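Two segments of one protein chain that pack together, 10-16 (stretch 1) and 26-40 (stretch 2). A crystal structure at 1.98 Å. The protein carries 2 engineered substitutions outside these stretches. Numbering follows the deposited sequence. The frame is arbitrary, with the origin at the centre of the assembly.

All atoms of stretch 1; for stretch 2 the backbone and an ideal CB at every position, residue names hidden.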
# COMPACT_ATOMS: atom_id res chain seq x y z
N ASN A 10 2.15 3.42 -12.69
CA ASN A 10 1.95 2.35 -11.71
C ASN A 10 0.52 1.82 -11.75
O ASN A 10 -0.43 2.60 -11.78
CB ASN A 10 2.26 2.86 -10.29
CG ASN A 10 3.73 3.11 -10.08
OD1 ASN A 10 4.21 4.23 -10.24
ND2 ASN A 10 4.46 2.06 -9.68
N LYS A 11 0.37 0.49 -11.77
CA LYS A 11 -0.93 -0.16 -11.60
C LYS A 11 -0.85 -1.05 -10.37
O LYS A 11 -0.13 -2.06 -10.35
CB LYS A 11 -1.33 -1.00 -12.82
CG LYS A 11 -1.84 -0.19 -14.02
CD LYS A 11 -0.73 0.45 -14.84
CE LYS A 11 0.35 -0.56 -15.21
NZ LYS A 11 1.28 -0.01 -16.23
N VAL A 12 -1.57 -0.66 -9.33
CA VAL A 12 -1.33 -1.22 -8.00
C VAL A 12 -2.59 -1.89 -7.43
O VAL A 12 -3.69 -1.36 -7.55
CB VAL A 12 -0.79 -0.15 -7.03
CG1 VAL A 12 -0.30 -0.78 -5.73
CG2 VAL A 12 0.36 0.63 -7.67
N ILE A 13 -2.39 -3.07 -6.85
CA ILE A 13 -3.40 -3.72 -6.02
C ILE A 13 -2.95 -3.63 -4.56
O ILE A 13 -1.83 -4.01 -4.22
CB ILE A 13 -3.70 -5.19 -6.48
CG1 ILE A 13 -4.72 -5.89 -5.58
CG2 ILE A 13 -2.42 -6.02 -6.63
CD1 ILE A 13 -6.09 -5.22 -5.56
N SER A 14 -3.81 -3.07 -3.71
CA SER A 14 -3.50 -2.95 -2.28
C SER A 14 -4.23 -4.03 -1.49
O SER A 14 -5.40 -4.29 -1.75
CB SER A 14 -3.87 -1.56 -1.75
OG SER A 14 -3.62 -1.45 -0.35
N ILE A 15 -3.52 -4.65 -0.54
CA ILE A 15 -4.06 -5.71 0.31
C ILE A 15 -3.81 -5.38 1.79
O ILE A 15 -2.66 -5.24 2.23
CB ILE A 15 -3.43 -7.10 -0.02
CG1 ILE A 15 -3.74 -7.56 -1.47
CG2 ILE A 15 -3.81 -8.15 1.01
CD1 ILE A 15 -5.20 -7.85 -1.79
N ASP A 16 -4.90 -5.25 2.55
CA ASP A 16 -4.86 -4.96 3.99
C ASP A 16 -4.47 -6.22 4.77
O ASP A 16 -5.33 -6.92 5.33
CB ASP A 16 -6.23 -4.40 4.43
CG ASP A 16 -6.28 -3.93 5.89
OD1 ASP A 16 -5.25 -3.92 6.60
OD2 ASP A 16 -7.39 -3.56 6.33
N UNK A 26 -1.02 -17.19 -0.17
CA UNK A 26 -2.13 -16.34 -0.60
C UNK A 26 -1.61 -15.10 -1.31
O UNK A 26 -2.16 -14.70 -2.33
CB UNK A 26 -3.00 -15.94 0.59
N UNK A 27 -0.53 -14.52 -0.79
CA UNK A 27 0.04 -13.30 -1.36
C UNK A 27 0.75 -13.56 -2.68
O UNK A 27 0.64 -12.77 -3.61
CB UNK A 27 1.02 -12.66 -0.37
N UNK A 28 1.44 -14.70 -2.77
CA UNK A 28 2.06 -15.15 -4.02
C UNK A 28 1.00 -15.28 -5.13
O UNK A 28 1.24 -14.85 -6.25
CB UNK A 28 2.78 -16.49 -3.81
N UNK A 29 -0.15 -15.86 -4.80
CA UNK A 29 -1.27 -15.96 -5.75
C UNK A 29 -1.79 -14.60 -6.24
O UNK A 29 -2.14 -14.44 -7.41
CB UNK A 29 -2.42 -16.73 -5.10
N UNK A 30 -1.87 -13.64 -5.32
CA UNK A 30 -2.18 -12.25 -5.67
C UNK A 30 -1.14 -11.67 -6.64
O UNK A 30 -1.51 -11.05 -7.65
CB UNK A 30 -2.25 -11.39 -4.41
N UNK A 31 0.14 -11.88 -6.34
CA UNK A 31 1.26 -11.49 -7.22
C UNK A 31 1.08 -12.09 -8.63
O UNK A 31 1.20 -11.38 -9.63
CB UNK A 31 2.59 -11.95 -6.62
N UNK A 32 0.79 -13.39 -8.67
CA UNK A 32 0.49 -14.14 -9.90
C UNK A 32 -0.63 -13.51 -10.71
O UNK A 32 -0.50 -13.30 -11.92
CB UNK A 32 0.12 -15.58 -9.56
N UNK A 33 -1.75 -13.25 -10.04
CA UNK A 33 -2.91 -12.64 -10.67
C UNK A 33 -2.61 -11.23 -11.14
O UNK A 33 -3.08 -10.83 -12.20
CB UNK A 33 -4.10 -12.63 -9.70
N UNK A 34 -1.83 -10.48 -10.36
CA UNK A 34 -1.42 -9.13 -10.76
C UNK A 34 -0.52 -9.18 -12.00
O UNK A 34 -0.68 -8.38 -12.92
CB UNK A 34 -0.69 -8.43 -9.61
N UNK A 35 0.41 -10.13 -12.02
CA UNK A 35 1.32 -10.30 -13.14
C UNK A 35 0.60 -10.67 -14.44
O UNK A 35 0.98 -10.21 -15.52
CB UNK A 35 2.36 -11.37 -12.80
N UNK A 36 -0.44 -11.50 -14.35
CA UNK A 36 -1.15 -11.93 -15.54
C UNK A 36 -2.02 -10.80 -16.09
O UNK A 36 -2.19 -10.67 -17.31
CB UNK A 36 -2.00 -13.16 -15.23
N UNK A 37 -2.57 -9.99 -15.18
CA UNK A 37 -3.52 -8.94 -15.55
C UNK A 37 -2.80 -7.66 -15.95
O UNK A 37 -3.41 -6.74 -16.49
CB UNK A 37 -4.48 -8.66 -14.39
N UNK A 38 -1.49 -7.60 -15.70
CA UNK A 38 -0.66 -6.48 -16.15
C UNK A 38 -0.47 -5.33 -15.19
O UNK A 38 -0.09 -4.22 -15.60
CB UNK A 38 -1.26 -5.92 -17.44
N UNK A 39 -0.71 -5.59 -13.90
CA UNK A 39 -0.37 -4.67 -12.82
C UNK A 39 1.15 -4.53 -12.71
O UNK A 39 1.88 -5.34 -13.28
CB UNK A 39 -0.96 -5.15 -11.49
N UNK A 40 1.61 -3.52 -11.98
CA UNK A 40 3.04 -3.33 -11.79
C UNK A 40 3.50 -3.55 -10.34
O UNK A 40 4.68 -3.80 -10.10
CB UNK A 40 3.43 -1.92 -12.24

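Stretch 1 is a strand whose Lys11, Ile13 and Ile15 turn their CA-to-CB bonds toward stretch 2, a helix running nearly antiparallel to it and then a short loop.

At position 26 the ideal CB has nothing of stretch 1 within 5.5 Å, so the strand sets no requirement; the residue is Gln26, which makes no contact with it. Position 27 points sideways, and only a side chain of some length could reach Ile15. A long apolar group would suit, and Leu27 (chi1 m, chi2 t) brings its CD2 to 4.2 Å from CG2 of Ile15. Positions 28 and 29 are out of reach and open to many types; they are Lys28 and Arg29.

Position 30 points toward the strand, its ideal CB 5.1 Å from Ile15 CG1. That gap leaves room for a branched or extended apolar side chain, such as leucine, isoleucine or methionine. Ile30 fills it: its CD1 lies 3.8 Å from Ile15 CG1, and its CG2 lies 4.3 Å from Ile13 CG2, so one residue bridges both isoleucines.

Position 31 points away, and positions 32 and 33 are out of reach, so stretch 1 does not select among Val31, Asp32 and Lys33. Position 34 again faces the strand, but here the ideal CB is already 4.2 Å from Ile13 CG2. A small apolar residue is enough for contact, and the methyl of Ala34 supplies it. Positions 35, 36 and 37 are beyond reach of the strand: Ser35, Glu36, whose OE2 forms a salt bridge with Lys33 NZ at 3.5 Å, and Leu37.

At position 38 the backbone decides. With phi/psi of 92/20, a CB would be jammed against the carbonyl O of position 37, which calls for glycine. Gly38 is the first residue to leave the helical conformation, and its O lies 3.7 Å from Lys11 CE.

Position 39 points sideways, its ideal CB 3.4 Å from Lys11 O, with Ile13 close by. A flat side chain could lie with its edge against the strand backbone. Tyr39 does this, with Lys11 O and Val12 N at the edge of its ring and its CE2 4.3 Å from Ile13 CB.

Position 40 points toward the strand, and its backbone N donates to Lys11 O at 2.8 Å. The ideal CB is 3.9 Å from Lys11 N, a donor that a short side chain with an acceptor, such as serine or threonine, could meet. Ser40, with chi1 p, accepts from it: Lys11 N to Ser40 OG is 2.8 Å. Backbone and side chain thus clasp Lys11 together.

Stretch 2 26-40: QLKRIVDKASELGYS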
# COMPACT_ATOMS: atom_id res chain seq x y z
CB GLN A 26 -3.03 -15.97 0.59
CG GLN A 26 -4.00 -17.07 0.99
CD GLN A 26 -4.73 -16.77 2.29
OE1 GLN A 26 -4.16 -16.21 3.22
NE2 GLN A 26 -6.00 -17.16 2.35
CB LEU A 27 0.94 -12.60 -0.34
CG LEU A 27 0.19 -12.22 0.96
CD1 LEU A 27 1.14 -11.89 2.09
CD2 LEU A 27 -0.80 -11.09 0.72
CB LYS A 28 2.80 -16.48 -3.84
CG LYS A 28 4.17 -16.38 -3.18
CD LYS A 28 4.77 -17.77 -2.95
CE LYS A 28 6.25 -17.82 -3.28
NZ LYS A 28 6.85 -19.19 -3.17
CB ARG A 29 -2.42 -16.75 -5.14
CG ARG A 29 -2.18 -18.24 -5.08
CD ARG A 29 -3.45 -18.98 -5.43
NE ARG A 29 -3.68 -18.97 -6.88
CZ ARG A 29 -4.80 -19.35 -7.49
NH1 ARG A 29 -5.84 -19.78 -6.78
NH2 ARG A 29 -4.89 -19.29 -8.81
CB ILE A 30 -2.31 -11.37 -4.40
CG1 ILE A 30 -3.59 -11.73 -3.63
CG2 ILE A 30 -2.27 -9.87 -4.74
CD1 ILE A 30 -3.64 -11.24 -2.20
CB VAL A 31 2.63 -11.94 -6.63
CG1 VAL A 31 3.72 -11.95 -7.68
CG2 VAL A 31 3.02 -11.05 -5.46
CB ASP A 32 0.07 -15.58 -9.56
CG ASP A 32 1.21 -16.44 -9.10
OD1 ASP A 32 2.38 -16.01 -9.22
OD2 ASP A 32 0.94 -17.57 -8.63
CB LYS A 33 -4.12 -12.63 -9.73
CG LYS A 33 -5.44 -12.40 -10.44
CD LYS A 33 -5.76 -13.53 -11.41
CE LYS A 33 -7.04 -13.27 -12.18
NZ LYS A 33 -7.31 -14.36 -13.17
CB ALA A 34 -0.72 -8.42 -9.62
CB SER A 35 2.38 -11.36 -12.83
OG SER A 35 3.24 -11.53 -13.94
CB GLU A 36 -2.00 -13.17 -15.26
CG GLU A 36 -3.48 -12.89 -15.02
CD GLU A 36 -4.36 -14.11 -15.20
OE1 GLU A 36 -4.12 -15.12 -14.50
OE2 GLU A 36 -5.29 -14.05 -16.03
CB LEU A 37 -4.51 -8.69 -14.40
CG LEU A 37 -5.50 -9.83 -14.08
CD1 LEU A 37 -6.26 -9.56 -12.79
CD2 LEU A 37 -6.47 -10.08 -15.23
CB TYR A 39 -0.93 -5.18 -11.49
CG TYR A 39 -2.42 -5.05 -11.37
CD1 TYR A 39 -3.29 -5.99 -11.96
CD2 TYR A 39 -2.98 -3.98 -10.66
CE1 TYR A 39 -4.66 -5.85 -11.86
CE2 TYR A 39 -4.35 -3.84 -10.55
CZ TYR A 39 -5.19 -4.78 -11.15
OH TYR A 39 -6.55 -4.63 -11.04
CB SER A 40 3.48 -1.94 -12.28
OG SER A 40 2.80 -0.93 -11.57
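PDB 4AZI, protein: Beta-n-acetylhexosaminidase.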